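Local coordinates for protein cellobiose 2-epimerase (Ruminococcus albus, PDB 3VW5) that catalyses the reversible epimerization of cellobiose to 4-O-beta-D-glucopyranosyl-D-mannose, working on an unmodified sugar within an (alpha/alpha)6 barrel, at residues A[118-123]-A[190-195]; A[111-116]-A[186-191]; A[13-18]-A[54-59]; A[50-55]-A[369-374]. The protein carries 2 engineered substitutions. All coordinates share one frame; numbering follows the deposited sequence.

Contact 1. Residues A[118-123]-A[190-195]; sequences ALSSYY and TELYKA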
# COMPACT_ATOMS: atom_id res chain seq x y z
N ALA A 118 -7.75 -2.91 -5.67
CA ALA A 118 -8.60 -1.81 -6.12
C ALA A 118 -9.91 -2.30 -6.76
O ALA A 118 -10.97 -1.81 -6.41
CB ALA A 118 -7.84 -0.93 -7.10
N LEU A 119 -9.83 -3.23 -7.71
CA LEU A 119 -11.02 -3.74 -8.38
C LEU A 119 -11.98 -4.36 -7.37
O LEU A 119 -13.19 -4.13 -7.43
CB LEU A 119 -10.65 -4.74 -9.48
CG LEU A 119 -10.00 -4.13 -10.74
CD1 LEU A 119 -9.31 -5.18 -11.62
CD2 LEU A 119 -10.94 -3.26 -11.56
N SER A 120 -11.44 -5.12 -6.43
CA SER A 120 -12.27 -5.77 -5.42
C SER A 120 -13.02 -4.70 -4.67
O SER A 120 -14.21 -4.82 -4.43
CB SER A 120 -11.44 -6.60 -4.45
OG SER A 120 -10.84 -7.70 -5.09
N SER A 121 -12.31 -3.65 -4.31
CA SER A 121 -12.88 -2.57 -3.53
C SER A 121 -13.95 -1.82 -4.31
O SER A 121 -14.95 -1.41 -3.75
CB SER A 121 -11.77 -1.61 -3.10
OG SER A 121 -11.16 -2.09 -1.93
N TYR A 122 -13.72 -1.64 -5.60
CA TYR A 122 -14.65 -0.91 -6.44
C TYR A 122 -15.93 -1.70 -6.56
O TYR A 122 -17.02 -1.13 -6.54
CB TYR A 122 -14.06 -0.63 -7.81
CG TYR A 122 -15.03 0.07 -8.73
CD1 TYR A 122 -15.45 1.36 -8.46
CD2 TYR A 122 -15.51 -0.57 -9.87
CE1 TYR A 122 -16.33 2.00 -9.30
CE2 TYR A 122 -16.39 0.06 -10.72
CZ TYR A 122 -16.80 1.35 -10.43
OH TYR A 122 -17.70 1.97 -11.28
N TYR A 123 -15.80 -3.02 -6.67
CA TYR A 123 -16.96 -3.90 -6.63
C TYR A 123 -17.72 -3.75 -5.30
O TYR A 123 -18.94 -3.55 -5.31
CB TYR A 123 -16.56 -5.37 -6.88
CG TYR A 123 -17.66 -6.37 -6.57
CD1 TYR A 123 -18.83 -6.43 -7.35
CD2 TYR A 123 -17.53 -7.25 -5.50
CE1 TYR A 123 -19.82 -7.33 -7.07
CE2 TYR A 123 -18.51 -8.15 -5.21
CZ TYR A 123 -19.66 -8.19 -6.00
OH TYR A 123 -20.64 -9.11 -5.70
N THR A 190 -6.98 -10.66 0.60
CA THR A 190 -7.86 -10.33 1.71
C THR A 190 -9.10 -9.61 1.19
O THR A 190 -10.21 -9.92 1.60
CB THR A 190 -7.17 -9.45 2.77
OG1 THR A 190 -6.05 -10.15 3.31
CG2 THR A 190 -8.14 -9.12 3.90
N GLU A 191 -8.91 -8.66 0.28
CA GLU A 191 -10.01 -7.83 -0.18
C GLU A 191 -10.91 -8.60 -1.14
O GLU A 191 -12.12 -8.42 -1.13
CB GLU A 191 -9.49 -6.53 -0.83
CG GLU A 191 -10.55 -5.47 -1.16
CD GLU A 191 -11.16 -4.81 0.08
OE1 GLU A 191 -12.01 -3.90 -0.08
OE2 GLU A 191 -10.78 -5.19 1.21
N LEU A 192 -10.32 -9.46 -1.97
CA LEU A 192 -11.08 -10.30 -2.90
C LEU A 192 -11.93 -11.28 -2.11
O LEU A 192 -13.02 -11.63 -2.53
CB LEU A 192 -10.14 -11.10 -3.80
CG LEU A 192 -10.50 -11.20 -5.29
CD1 LEU A 192 -9.90 -12.47 -5.91
CD2 LEU A 192 -12.00 -11.13 -5.51
N TYR A 193 -11.42 -11.74 -0.97
CA TYR A 193 -12.17 -12.71 -0.18
C TYR A 193 -13.29 -11.99 0.56
O TYR A 193 -14.41 -12.48 0.63
CB TYR A 193 -11.25 -13.46 0.78
CG TYR A 193 -11.95 -14.51 1.59
CD1 TYR A 193 -12.13 -15.80 1.09
CD2 TYR A 193 -12.45 -14.22 2.85
CE1 TYR A 193 -12.78 -16.76 1.81
CE2 TYR A 193 -13.10 -15.18 3.59
CZ TYR A 193 -13.27 -16.46 3.07
OH TYR A 193 -13.93 -17.41 3.82
N LYS A 194 -12.98 -10.83 1.11
CA LYS A 194 -13.98 -9.97 1.73
C LYS A 194 -15.13 -9.74 0.75
O LYS A 194 -16.30 -9.79 1.13
CB LYS A 194 -13.35 -8.64 2.15
CG LYS A 194 -14.32 -7.59 2.66
CD LYS A 194 -13.77 -6.94 3.92
CE LYS A 194 -14.78 -7.02 5.08
NZ LYS A 194 -14.18 -6.57 6.38
N ALA A 195 -14.78 -9.50 -0.51
CA ALA A 195 -15.77 -9.17 -1.52
C ALA A 195 -16.73 -10.31 -1.89
O ALA A 195 -17.90 -10.05 -2.20
CB ALA A 195 -15.09 -8.63 -2.78
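The ring of Tyr123 meets Ala195 with its edge: the carbonyl O of Ala195 lies close to the ring plane, 3.6 Å from Tyr123 CE2, while the methyl CB of Ala195 packs 3.9 Å from Tyr123 CD2. The other flat group is the carboxylate of Glu191. Ser121 OG donates to Glu191 OE1 over 2.7 Å and comes from above the carboxylate plane, 44° out of it. Glu191 CG is anti to the backbone N (chi1 -171°) and the chain bends at the next bond, which brings OE1 to Ser121 OG. The same OE1 also forms a salt bridge with Arg124, so two donors grip one oxygen. An alanine in place of Glu191 would probably leave Arg124 without this counter-charge and Ser121 OG without this acceptor. Between these ends, Ser120 CB rests 3.6 Å from Glu191 CG, and Ser120 OG, bonded to Ile116 O one turn earlier, passes 3.5 Å from Leu192 CG. The two helix segments run 8.5 Å apart at 25°, as near-parallel neighbours of the inner ring. Helix 47-64 flanks 109-126 through Trp55 and Leu54, helix 241-258 flanks 179-196, and helix 129-145 lies behind Leu119 and Tyr123.

Contact 2. Residues A[111-116]-A[186-191]; sequences NIAFAI and IEAYTE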
# COMPACT_ATOMS: atom_id res chain seq x y z
N ASN A 111 2.37 -5.14 -8.79
CA ASN A 111 1.47 -4.24 -9.50
C ASN A 111 0.13 -4.91 -9.75
O ASN A 111 -0.92 -4.32 -9.46
CB ASN A 111 2.10 -3.79 -10.82
CG ASN A 111 1.31 -2.70 -11.52
OD1 ASN A 111 0.62 -1.90 -10.89
ND2 ASN A 111 1.40 -2.67 -12.85
N ILE A 112 0.15 -6.14 -10.26
CA ILE A 112 -1.09 -6.91 -10.48
C ILE A 112 -1.90 -7.15 -9.20
O ILE A 112 -3.14 -7.12 -9.24
CB ILE A 112 -0.83 -8.27 -11.14
CG1 ILE A 112 -0.04 -8.10 -12.44
CG2 ILE A 112 -2.16 -8.98 -11.38
CD1 ILE A 112 0.80 -9.31 -12.84
N ALA A 113 -1.23 -7.40 -8.09
CA ALA A 113 -1.92 -7.59 -6.82
C ALA A 113 -2.73 -6.33 -6.51
O ALA A 113 -3.85 -6.41 -6.02
CB ALA A 113 -0.93 -7.89 -5.70
N PHE A 114 -2.15 -5.17 -6.78
CA PHE A 114 -2.79 -3.92 -6.42
C PHE A 114 -4.05 -3.69 -7.24
O PHE A 114 -5.09 -3.31 -6.69
CB PHE A 114 -1.84 -2.74 -6.57
CG PHE A 114 -1.42 -2.17 -5.27
CD1 PHE A 114 -2.33 -1.45 -4.51
CD2 PHE A 114 -0.12 -2.38 -4.79
CE1 PHE A 114 -1.95 -0.93 -3.28
CE2 PHE A 114 0.28 -1.86 -3.56
CZ PHE A 114 -0.64 -1.13 -2.80
N ALA A 115 -3.95 -3.90 -8.55
CA ALA A 115 -5.12 -3.91 -9.42
C ALA A 115 -6.25 -4.76 -8.80
O ALA A 115 -7.39 -4.31 -8.70
CB ALA A 115 -4.75 -4.42 -10.81
N ILE A 116 -5.93 -5.97 -8.36
CA ILE A 116 -6.91 -6.81 -7.68
C ILE A 116 -7.51 -6.14 -6.44
O ILE A 116 -8.72 -6.18 -6.24
CB ILE A 116 -6.30 -8.16 -7.29
CG1 ILE A 116 -6.00 -8.98 -8.53
CG2 ILE A 116 -7.22 -8.94 -6.34
CD1 ILE A 116 -4.95 -10.03 -8.29
N ILE A 186 -1.13 -10.60 0.08
CA ILE A 186 -2.01 -10.74 1.24
C ILE A 186 -3.09 -9.65 1.21
O ILE A 186 -4.27 -9.94 1.32
CB ILE A 186 -1.21 -10.71 2.56
CG1 ILE A 186 -0.45 -12.03 2.76
CG2 ILE A 186 -2.11 -10.42 3.74
CD1 ILE A 186 0.77 -11.93 3.66
N GLU A 187 -2.67 -8.41 1.02
CA GLU A 187 -3.55 -7.26 1.07
C GLU A 187 -4.68 -7.37 0.04
O GLU A 187 -5.85 -7.17 0.37
CB GLU A 187 -2.71 -6.02 0.81
CG GLU A 187 -3.42 -4.69 0.92
CD GLU A 187 -2.51 -3.57 0.43
OE1 GLU A 187 -2.24 -2.61 1.20
OE2 GLU A 187 -2.04 -3.67 -0.73
N ALA A 188 -4.32 -7.69 -1.21
CA ALA A 188 -5.28 -7.86 -2.30
C ALA A 188 -6.23 -9.04 -2.09
O ALA A 188 -7.44 -8.89 -2.21
CB ALA A 188 -4.56 -7.99 -3.67
N TYR A 189 -5.67 -10.21 -1.79
CA TYR A 189 -6.48 -11.42 -1.64
C TYR A 189 -7.43 -11.31 -0.46
O TYR A 189 -8.55 -11.81 -0.52
CB TYR A 189 -5.60 -12.67 -1.50
CG TYR A 189 -4.94 -13.09 -2.78
CD1 TYR A 189 -4.38 -14.35 -2.92
CD2 TYR A 189 -4.87 -12.22 -3.86
CE1 TYR A 189 -3.77 -14.74 -4.10
CE2 TYR A 189 -4.26 -12.59 -5.05
CZ TYR A 189 -3.70 -13.86 -5.16
OH TYR A 189 -3.09 -14.24 -6.35
N THR A 190 -6.98 -10.66 0.60
CA THR A 190 -7.86 -10.33 1.71
C THR A 190 -9.10 -9.61 1.19
O THR A 190 -10.21 -9.92 1.60
CB THR A 190 -7.17 -9.45 2.77
OG1 THR A 190 -6.05 -10.15 3.31
CG2 THR A 190 -8.14 -9.12 3.90
N GLU A 191 -8.91 -8.66 0.28
CA GLU A 191 -10.01 -7.83 -0.18
C GLU A 191 -10.91 -8.60 -1.14
O GLU A 191 -12.12 -8.42 -1.13
CB GLU A 191 -9.49 -6.53 -0.83
CG GLU A 191 -10.55 -5.47 -1.16
CD GLU A 191 -11.16 -4.81 0.08
OE1 GLU A 191 -12.01 -3.90 -0.08
OE2 GLU A 191 -10.78 -5.19 1.21
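Ala188 and Ile116 carry the middle of this contact, which joins two neighbouring, near-parallel inner helices of the (alpha/alpha)6 barrel, their segments 8.1 Å apart and at 25°. The methyl CB of Ala188 points at helix 109-126 and lies 3.9 Å from Ile116 CG2 and 4.2 Å from Ala113 CB, packing against both side chains, one turn apart. Ile116 spreads its two branches along the partner helix: CG2, anti to the backbone N, goes to Ala188, and CD1 at the end of the other branch reaches the edge of the Tyr189 ring, 4.2 Å from CE2. Tyr189 OH is hydrogen-bonded to Glu143. Glu187 supplies the polar side. Its extended chain, with CG anti to the backbone N (chi1 -175°), carries OE2 over one face of Phe114, 3.6 Å from CZ, with carboxylate and ring planes 70° apart. Such an oxygen gains little from the ring, so its place is probably set by a salt bridge from OE1 to Arg377 and hydrogen bonds to Tyr373 OH and His184 ND1. Phe114 also has Arg52 in a cation-pi contact, and that positive charge is likely to ease the closeness of acid and ring.

Contact 3. Residues A[13-18]-A[54-59]; sequences HIIPFW and LWFYSN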
# COMPACT_ATOMS: atom_id res chain seq x y z
N HIS A 13 -8.79 18.41 3.08
CA HIS A 13 -7.47 18.58 2.47
C HIS A 13 -7.16 17.56 1.38
O HIS A 13 -6.92 17.92 0.22
CB HIS A 13 -6.36 18.62 3.54
CG HIS A 13 -5.06 19.16 3.04
ND1 HIS A 13 -3.84 18.64 3.39
CD2 HIS A 13 -4.80 20.19 2.18
CE1 HIS A 13 -2.88 19.32 2.79
NE2 HIS A 13 -3.44 20.26 2.04
N ILE A 14 -7.17 16.28 1.75
CA ILE A 14 -6.77 15.21 0.83
C ILE A 14 -7.72 15.03 -0.36
O ILE A 14 -7.29 15.08 -1.51
CB ILE A 14 -6.60 13.88 1.59
CG1 ILE A 14 -5.43 13.97 2.57
CG2 ILE A 14 -6.39 12.73 0.63
CD1 ILE A 14 -5.28 12.75 3.48
N ILE A 15 -9.00 14.82 -0.09
CA ILE A 15 -9.96 14.58 -1.17
C ILE A 15 -10.02 15.75 -2.17
O ILE A 15 -9.91 15.55 -3.38
CB ILE A 15 -11.35 14.22 -0.63
CG1 ILE A 15 -11.37 12.77 -0.16
CG2 ILE A 15 -12.41 14.48 -1.69
CD1 ILE A 15 -12.41 12.47 0.88
N PRO A 16 -10.20 16.98 -1.65
CA PRO A 16 -10.20 18.13 -2.56
C PRO A 16 -8.93 18.18 -3.43
O PRO A 16 -9.03 18.48 -4.62
CB PRO A 16 -10.25 19.32 -1.61
CG PRO A 16 -10.88 18.79 -0.38
CD PRO A 16 -10.41 17.38 -0.25
N PHE A 17 -7.77 17.89 -2.85
CA PHE A 17 -6.52 17.89 -3.62
C PHE A 17 -6.58 16.87 -4.76
O PHE A 17 -6.35 17.19 -5.92
CB PHE A 17 -5.32 17.59 -2.72
CG PHE A 17 -4.03 17.34 -3.48
CD1 PHE A 17 -3.20 18.40 -3.82
CD2 PHE A 17 -3.66 16.05 -3.86
CE1 PHE A 17 -2.04 18.19 -4.52
CE2 PHE A 17 -2.51 15.84 -4.57
CZ PHE A 17 -1.69 16.91 -4.90
N TRP A 18 -6.89 15.62 -4.43
CA TRP A 18 -6.91 14.61 -5.47
C TRP A 18 -7.99 14.86 -6.52
O TRP A 18 -7.74 14.71 -7.71
CB TRP A 18 -6.95 13.21 -4.87
CG TRP A 18 -5.62 12.86 -4.33
CD1 TRP A 18 -5.19 13.02 -3.05
CD2 TRP A 18 -4.49 12.37 -5.07
NE1 TRP A 18 -3.88 12.63 -2.94
CE2 TRP A 18 -3.43 12.23 -4.17
CE3 TRP A 18 -4.30 12.02 -6.42
CZ2 TRP A 18 -2.16 11.75 -4.56
CZ3 TRP A 18 -3.04 11.55 -6.82
CH2 TRP A 18 -1.99 11.42 -5.89
N LEU A 54 -8.05 4.40 -7.54
CA LEU A 54 -9.27 3.58 -7.59
C LEU A 54 -9.59 3.01 -6.21
O LEU A 54 -10.71 3.14 -5.71
CB LEU A 54 -9.17 2.45 -8.63
CG LEU A 54 -10.38 1.51 -8.72
CD1 LEU A 54 -11.71 2.26 -8.76
CD2 LEU A 54 -10.30 0.53 -9.89
N TRP A 55 -8.60 2.41 -5.57
CA TRP A 55 -8.83 1.91 -4.23
C TRP A 55 -9.31 3.02 -3.30
O TRP A 55 -10.21 2.84 -2.48
CB TRP A 55 -7.59 1.21 -3.63
CG TRP A 55 -7.91 0.74 -2.23
CD1 TRP A 55 -8.42 -0.46 -1.86
CD2 TRP A 55 -7.80 1.51 -1.01
NE1 TRP A 55 -8.61 -0.51 -0.51
CE2 TRP A 55 -8.24 0.69 0.04
CE3 TRP A 55 -7.35 2.81 -0.72
CZ2 TRP A 55 -8.27 1.12 1.37
CZ3 TRP A 55 -7.38 3.23 0.60
CH2 TRP A 55 -7.83 2.40 1.62
N PHE A 56 -8.67 4.18 -3.43
CA PHE A 56 -8.91 5.29 -2.52
C PHE A 56 -10.31 5.86 -2.64
O PHE A 56 -10.99 6.07 -1.64
CB PHE A 56 -7.91 6.40 -2.79
CG PHE A 56 -8.28 7.69 -2.14
CD1 PHE A 56 -8.12 7.86 -0.78
CD2 PHE A 56 -8.79 8.73 -2.89
CE1 PHE A 56 -8.45 9.04 -0.19
CE2 PHE A 56 -9.11 9.93 -2.30
CZ PHE A 56 -8.95 10.09 -0.94
N TYR A 57 -10.73 6.14 -3.87
CA TYR A 57 -12.06 6.68 -4.05
C TYR A 57 -13.11 5.67 -3.67
O TYR A 57 -14.07 5.99 -2.95
CB TYR A 57 -12.27 7.22 -5.46
CG TYR A 57 -11.72 8.62 -5.62
CD1 TYR A 57 -12.19 9.67 -4.81
CD2 TYR A 57 -10.74 8.90 -6.55
CE1 TYR A 57 -11.70 10.95 -4.95
CE2 TYR A 57 -10.24 10.17 -6.69
CZ TYR A 57 -10.72 11.20 -5.89
OH TYR A 57 -10.22 12.47 -6.03
N SER A 58 -12.93 4.43 -4.13
CA SER A 58 -13.88 3.39 -3.77
C SER A 58 -14.07 3.34 -2.25
O SER A 58 -15.19 3.27 -1.76
CB SER A 58 -13.47 2.02 -4.36
OG SER A 58 -13.24 2.08 -5.76
N ASN A 59 -12.98 3.43 -1.49
CA ASN A 59 -13.08 3.34 -0.03
C ASN A 59 -13.54 4.61 0.67
O ASN A 59 -14.15 4.56 1.74
CB ASN A 59 -11.76 2.85 0.57
CG ASN A 59 -11.64 1.36 0.51
OD1 ASN A 59 -11.93 0.65 1.49
ND2 ASN A 59 -11.23 0.85 -0.66
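Phe56 aims the tip of its ring at helix 2-19, where CZ enters the notch between two consecutive isoleucines. Ile15 CG1 approaches it to 3.7 Å and Ile14 CG2 to 4.0 Å, both slanting to the ring. The CG of Phe56 is anti to the backbone N (chi1 166°), which directs the ring straight across the gap. Tyr57, next in sequence, takes the other course: its CG stands beside the backbone N and anti to the carbonyl carbon (chi1 -83°), and the ring is inclined steeply to that of Phe56, whose CD2 stands over the centre of one Tyr57 face. The phenol end then comes up to Trp18, with OH 3.5 Å from CB, while its hydrogen bond goes on to Asn19 OD1. Trp18 itself turns its indole away from Tyr57; Phe17 CE2 lies over one face of that indole, and its NE1 is bonded to Glu348.

In the (alpha/alpha)6 barrel this joins an outer helix, 2-19, to an inner one, 47-64. The short segments have their N-to-C directions 125° apart and their axes 12.2 Å apart, a separation that long aromatic side chains span and that puts the nearest CA atoms, those of Ile15 and Tyr57, at 8.7 Å. Helix 2-19 is kinked at Pro16, whose nitrogen has no hydrogen to give to the turn before. Met380 of helix 373-385 touches Phe56, and Asn72 and Ala73 of helix 67-84 touch Tyr57.

Contact 4. Residues A[50-55]-A[369-374]; sequences HSRILW and WKCPYH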
# COMPACT_ATOMS: atom_id res chain seq x y z
N HIS A 50 -2.89 4.54 -10.53
CA HIS A 50 -4.31 4.49 -10.82
C HIS A 50 -5.05 3.46 -9.99
O HIS A 50 -6.18 3.69 -9.56
CB HIS A 50 -4.57 4.31 -12.30
CG HIS A 50 -4.41 5.58 -13.07
ND1 HIS A 50 -3.18 6.14 -13.34
CD2 HIS A 50 -5.33 6.44 -13.58
CE1 HIS A 50 -3.34 7.26 -14.01
NE2 HIS A 50 -4.64 7.47 -14.17
N SER A 51 -4.43 2.32 -9.73
CA SER A 51 -5.09 1.36 -8.88
C SER A 51 -5.26 1.92 -7.48
O SER A 51 -6.28 1.71 -6.84
CB SER A 51 -4.34 0.04 -8.87
OG SER A 51 -4.35 -0.51 -10.16
N ARG A 52 -4.25 2.65 -7.01
CA ARG A 52 -4.31 3.23 -5.66
C ARG A 52 -5.36 4.34 -5.55
O ARG A 52 -6.07 4.45 -4.53
CB ARG A 52 -2.94 3.69 -5.22
CG ARG A 52 -2.01 2.53 -4.95
CD ARG A 52 -0.56 2.94 -4.85
NE ARG A 52 0.24 1.92 -4.18
CZ ARG A 52 1.50 2.08 -3.77
NH1 ARG A 52 2.12 3.24 -3.96
NH2 ARG A 52 2.12 1.09 -3.17
N ILE A 53 -5.47 5.14 -6.60
CA ILE A 53 -6.54 6.12 -6.67
C ILE A 53 -7.90 5.40 -6.67
O ILE A 53 -8.78 5.73 -5.86
CB ILE A 53 -6.37 7.04 -7.87
CG1 ILE A 53 -5.10 7.87 -7.67
CG2 ILE A 53 -7.58 7.97 -8.04
CD1 ILE A 53 -4.62 8.58 -8.93
N LEU A 54 -8.05 4.40 -7.54
CA LEU A 54 -9.27 3.58 -7.59
C LEU A 54 -9.59 3.01 -6.21
O LEU A 54 -10.71 3.14 -5.71
CB LEU A 54 -9.17 2.45 -8.63
CG LEU A 54 -10.38 1.51 -8.72
CD1 LEU A 54 -11.71 2.26 -8.76
CD2 LEU A 54 -10.30 0.53 -9.89
N TRP A 55 -8.60 2.41 -5.57
CA TRP A 55 -8.83 1.91 -4.23
C TRP A 55 -9.31 3.02 -3.30
O TRP A 55 -10.21 2.84 -2.48
CB TRP A 55 -7.59 1.21 -3.63
CG TRP A 55 -7.91 0.74 -2.23
CD1 TRP A 55 -8.42 -0.46 -1.86
CD2 TRP A 55 -7.80 1.51 -1.01
NE1 TRP A 55 -8.61 -0.51 -0.51
CE2 TRP A 55 -8.24 0.69 0.04
CE3 TRP A 55 -7.35 2.81 -0.72
CZ2 TRP A 55 -8.27 1.12 1.37
CZ3 TRP A 55 -7.38 3.23 0.60
CH2 TRP A 55 -7.83 2.40 1.62
N TRP A 369 5.01 6.58 -7.67
CA TRP A 369 5.12 5.97 -6.35
C TRP A 369 4.47 6.74 -5.19
O TRP A 369 4.51 6.28 -4.05
CB TRP A 369 6.57 5.63 -6.04
CG TRP A 369 7.04 4.40 -6.73
CD1 TRP A 369 7.88 4.34 -7.80
CD2 TRP A 369 6.70 3.04 -6.40
NE1 TRP A 369 8.09 3.03 -8.16
CE2 TRP A 369 7.38 2.21 -7.32
CE3 TRP A 369 5.89 2.45 -5.41
CZ2 TRP A 369 7.28 0.81 -7.28
CZ3 TRP A 369 5.79 1.05 -5.38
CH2 TRP A 369 6.48 0.25 -6.31
N LYS A 370 3.86 7.89 -5.47
CA LYS A 370 3.15 8.63 -4.42
C LYS A 370 1.72 9.00 -4.83
O LYS A 370 1.50 9.66 -5.86
CB LYS A 370 3.95 9.87 -4.00
CG LYS A 370 3.33 10.60 -2.83
CD LYS A 370 4.28 11.64 -2.27
CE LYS A 370 3.67 12.34 -1.06
NZ LYS A 370 2.51 13.17 -1.45
N CYS A 371 0.76 8.58 -4.01
CA CYS A 371 -0.67 8.59 -4.34
C CYS A 371 -1.51 8.84 -3.07
O CYS A 371 -0.94 9.11 -2.02
CB CYS A 371 -1.08 7.25 -4.98
SG CYS A 371 0.24 6.00 -4.99
N PRO A 372 -2.86 8.75 -3.17
CA PRO A 372 -3.67 9.00 -1.97
C PRO A 372 -3.91 7.77 -1.11
O PRO A 372 -4.66 7.84 -0.15
CB PRO A 372 -5.00 9.50 -2.54
CG PRO A 372 -5.09 8.89 -3.86
CD PRO A 372 -3.69 8.68 -4.39
N TYR A 373 -3.28 6.66 -1.45
CA TYR A 373 -3.61 5.37 -0.84
C TYR A 373 -3.14 5.23 0.61
O TYR A 373 -3.96 5.02 1.52
CB TYR A 373 -3.13 4.24 -1.76
CG TYR A 373 -2.57 3.00 -1.11
CD1 TYR A 373 -3.39 2.08 -0.46
CD2 TYR A 373 -1.21 2.70 -1.20
CE1 TYR A 373 -2.86 0.93 0.10
CE2 TYR A 373 -0.67 1.56 -0.64
CZ TYR A 373 -1.50 0.67 0.01
OH TYR A 373 -0.97 -0.47 0.57
N HIS A 374 -1.84 5.37 0.85
CA HIS A 374 -1.33 5.26 2.22
C HIS A 374 -1.95 6.27 3.20
O HIS A 374 -2.40 5.89 4.30
CB HIS A 374 0.20 5.36 2.26
CG HIS A 374 0.91 4.12 1.81
ND1 HIS A 374 0.90 2.95 2.55
CD2 HIS A 374 1.64 3.86 0.70
CE1 HIS A 374 1.61 2.03 1.91
NE2 HIS A 374 2.07 2.56 0.80
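Arg52 reaches across to Cys371 with one hydrogen bond, NH1 to SG, 3.5 Å, as expected for a large sulfur acceptor, and nearly straight, with an angle of 166° at the hydrogen. The sulfur lies near the guanidinium plane, and Trp369 O stands at the same group's edge without being bonded. Arg52 NH2 and His374 NE2 are 4.2 Å apart, and His374 ND1 is held by Glu308.

Aromatic contacts form the second group. Tyr373 CD2 sits over one guanidinium face, 3.4 Å from Arg52 NE and offset toward the rim, with the two planes 30° apart. The arginine chain is extended from CG to NE, which lays its whole length beside Tyr373. That ring also turns its edge to the six-membered ring of Trp55 in a T-shaped pair, centroids 5.8 Å apart and planes at 85°. Replacing Arg52 by alanine would probably leave Cys371 SG without this donor and open a gap beside the Tyr373 ring.

Apolar packing is lighter: Ile53 CG1 meets Pro372 CD at 3.7 Å.

The contact joins the first half of inner helix 47-64 to the loop before helix 373-385 and that helix's first turn, bringing the first and last inner helices of the chain side by side. Trp18 of helix 2-19 covers Ile53 and Pro372, while helix 109-126 flanks Arg52 through Tyr110.

Overall arrangement
All four contacts are largely buried, yet they differ in depth: contact 4 lies about 8 Å from the chain centre, contact 2 about 10 Å, contacts 1 and 3 about 14 Å, each measured from the contact's centre. Contacts 1 and 2 join the same pair of inner helices, 109-126 and 179-196, at successive levels. Contacts 3 and 4 share helix 47-64, which faces outer helix 2-19 in one and the loop and first turn of helix 373-385 in the other. Contact 3 is mainly apolar and aromatic between layers; contacts 1 and 2 pair small residues with a glutamate, and contact 4 centres on an arginine among sulfur and aromatic groups. Probable hydrogen bonds link contact 4 to contact 2 and contact 1 to contact 3.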